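Local coordinates for segregation protein (Thermus thermophilus, PDB 2BEJ) that hydrolyses ATP and, in its ATP-bound state, binds DNA cooperatively as nucleoprotein filaments, probably serving chromosome partitioning, at residues Leu34-Leu39 with Gly111-Leu116. Residues are numbered along the deposited sequence; the frame is centred on the assembly and turned at random.
Sequences LGKRVL and GYDLVL
Arg37 O is gripped by two successive amides: Asp113 N reaches it at 2.7 Å on a lone pair in the carbonyl plane, though the hydrogen bond is bent (135° at the hydrogen), and Leu114 N at 3.1 Å along a straighter path. Asp113 OD2 returns the grip, taking the Arg37 N-H almost linearly at 2.8 Å on the anti side, tilted out of the carboxylate plane. Bends at chi2 and chi3 (51°) turn the guanidinium of Arg37 back to Gly111, where NH1 donates to Gly111 O close to the guanidinium plane; Asp113 OD1 lies over one face, and OD2 is near NE as an opposite charge well out of that plane, beyond a salt bridge. Further along, Leu39 N bonds to Leu114 O (3.0 Å) and Leu116 N to Leu39 O (2.8 Å), giving parallel pairing. Leu39 sets CB over the Tyr112 ring in a CH-pi contact, 3.6 Å from the centroid, while its side chain lies beside that of Val115, CD2 against CG1. The phenol OH is hydrogen-bonded to His81 ND1 of strand 80-83, across 38-42 from 114-118, and an alanine at Tyr112 would probably strip Leu39 of its aromatic cover and leave His81 without this partner. On the other face Val38, Leu114 and Leu116 pack against helix 20-33, which follows the P-loop. Adjacent parallel strands 38-42 and 114-118 belong to the central sheet of the ParA-type P-loop NTPase fold.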
loop_
_atom_site.group_PDB
_atom_site.type_symbol
_atom_site.label_atom_id
_atom_site.label_comp_id
_atom_site.label_asym_id
_atom_site.label_seq_id
_atom_site.Cartn_x
_atom_site.Cartn_y
_atom_site.Cartn_z
ATOM N N LEU A 34 4.598 8.276 -15.670
ATOM C CA LEU A 34 3.191 7.912 -15.858
ATOM C C LEU A 34 2.553 8.699 -16.992
ATOM O O LEU A 34 1.376 8.512 -17.304
ATOM C CB LEU A 34 2.389 8.126 -14.567
ATOM C CG LEU A 34 2.388 7.051 -13.474
ATOM C CD1 LEU A 34 1.543 7.509 -12.276
ATOM C CD2 LEU A 34 1.897 5.694 -13.989
ATOM N N GLY A 35 3.333 9.587 -17.603
ATOM C CA GLY A 35 2.877 10.363 -18.754
ATOM C C GLY A 35 2.284 11.705 -18.385
ATOM O O GLY A 35 1.591 12.314 -19.199
ATOM N N LYS A 36 2.548 12.160 -17.155
ATOM C CA LYS A 36 2.111 13.477 -16.701
ATOM C C LYS A 36 3.182 14.536 -16.937
ATOM O O LYS A 36 4.380 14.251 -16.864
ATOM C CB LYS A 36 1.734 13.450 -15.211
ATOM C CG LYS A 36 0.610 12.471 -14.857
ATOM C CD LYS A 36 -0.737 12.948 -15.394
ATOM C CE LYS A 36 -1.819 11.900 -15.171
ATOM N NZ LYS A 36 -3.176 12.509 -15.323
ATOM N N ARG A 37 2.734 15.754 -17.231
ATOM C CA ARG A 37 3.603 16.918 -17.331
ATOM C C ARG A 37 3.738 17.538 -15.943
ATOM O O ARG A 37 2.772 18.073 -15.394
ATOM C CB ARG A 37 3.017 17.920 -18.319
ATOM C CG ARG A 37 3.304 17.578 -19.762
ATOM C CD ARG A 37 2.041 17.595 -20.606
ATOM N NE ARG A 37 1.268 18.827 -20.450
ATOM C CZ ARG A 37 0.130 19.075 -21.094
ATOM N NH1 ARG A 37 -0.511 20.221 -20.893
ATOM N NH2 ARG A 37 -0.366 18.178 -21.945
ATOM N N VAL A 38 4.938 17.442 -15.381
ATOM C CA VAL A 38 5.168 17.752 -13.968
ATOM C C VAL A 38 6.118 18.921 -13.825
ATOM O O VAL A 38 7.143 18.987 -14.509
ATOM C CB VAL A 38 5.757 16.526 -13.203
ATOM C CG1 VAL A 38 6.199 16.910 -11.773
ATOM C CG2 VAL A 38 4.760 15.374 -13.170
ATOM N N LEU A 39 5.767 19.843 -12.935
ATOM C CA LEU A 39 6.684 20.890 -12.517
ATOM C C LEU A 39 7.016 20.689 -11.043
ATOM O O LEU A 39 6.123 20.614 -10.204
ATOM C CB LEU A 39 6.079 22.280 -12.748
ATOM C CG LEU A 39 6.874 23.495 -12.241
ATOM C CD1 LEU A 39 8.131 23.703 -13.072
ATOM C CD2 LEU A 39 6.004 24.740 -12.246
ATOM N N GLY A 111 0.117 25.019 -18.250
ATOM C CA GLY A 111 0.565 23.917 -19.109
ATOM C C GLY A 111 0.806 22.572 -18.436
ATOM O O GLY A 111 0.660 21.520 -19.063
ATOM N N TYR A 112 1.172 22.602 -17.156
ATOM C CA TYR A 112 1.534 21.394 -16.413
ATOM C C TYR A 112 0.318 20.645 -15.875
ATOM O O TYR A 112 -0.688 21.261 -15.525
ATOM C CB TYR A 112 2.478 21.754 -15.265
ATOM C CG TYR A 112 3.822 22.271 -15.723
ATOM C CD1 TYR A 112 4.836 21.388 -16.096
ATOM C CD2 TYR A 112 4.083 23.646 -15.785
ATOM C CE1 TYR A 112 6.075 21.854 -16.518
ATOM C CE2 TYR A 112 5.323 24.125 -16.210
ATOM C CZ TYR A 112 6.311 23.221 -16.574
ATOM O OH TYR A 112 7.538 23.674 -16.988
ATOM N N ASP A 113 0.417 19.317 -15.819
ATOM C CA ASP A 113 -0.641 18.477 -15.254
ATOM C C ASP A 113 -0.615 18.512 -13.741
ATOM O O ASP A 113 -1.659 18.645 -13.101
ATOM C CB ASP A 113 -0.483 17.019 -15.689
ATOM C CG ASP A 113 -0.747 16.814 -17.146
ATOM O OD1 ASP A 113 -1.745 17.356 -17.663
ATOM O OD2 ASP A 113 0.045 16.091 -17.775
ATOM N N LEU A 114 0.582 18.354 -13.180
ATOM C CA LEU A 114 0.773 18.298 -11.732
ATOM C C LEU A 114 1.928 19.197 -11.314
ATOM O O LEU A 114 2.950 19.272 -11.998
ATOM C CB LEU A 114 1.027 16.859 -11.275
ATOM C CG LEU A 114 -0.120 15.859 -11.471
ATOM C CD1 LEU A 114 0.413 14.433 -11.623
ATOM C CD2 LEU A 114 -1.151 15.942 -10.339
ATOM N N VAL A 115 1.753 19.898 -10.199
ATOM C CA VAL A 115 2.796 20.784 -9.686
ATOM C C VAL A 115 3.141 20.386 -8.249
ATOM O O VAL A 115 2.275 20.355 -7.369
ATOM C CB VAL A 115 2.386 22.271 -9.797
ATOM C CG1 VAL A 115 3.548 23.190 -9.421
ATOM C CG2 VAL A 115 1.889 22.592 -11.213
ATOM N N LEU A 116 4.410 20.060 -8.027
ATOM C CA LEU A 116 4.891 19.666 -6.708
ATOM C C LEU A 116 5.648 20.813 -6.024
ATOM O O LEU A 116 6.654 21.304 -6.537
ATOM C CB LEU A 116 5.771 18.421 -6.828
ATOM C CG LEU A 116 5.077 17.160 -7.353
ATOM C CD1 LEU A 116 6.094 16.059 -7.579
ATOM C CD2 LEU A 116 3.987 16.691 -6.388
#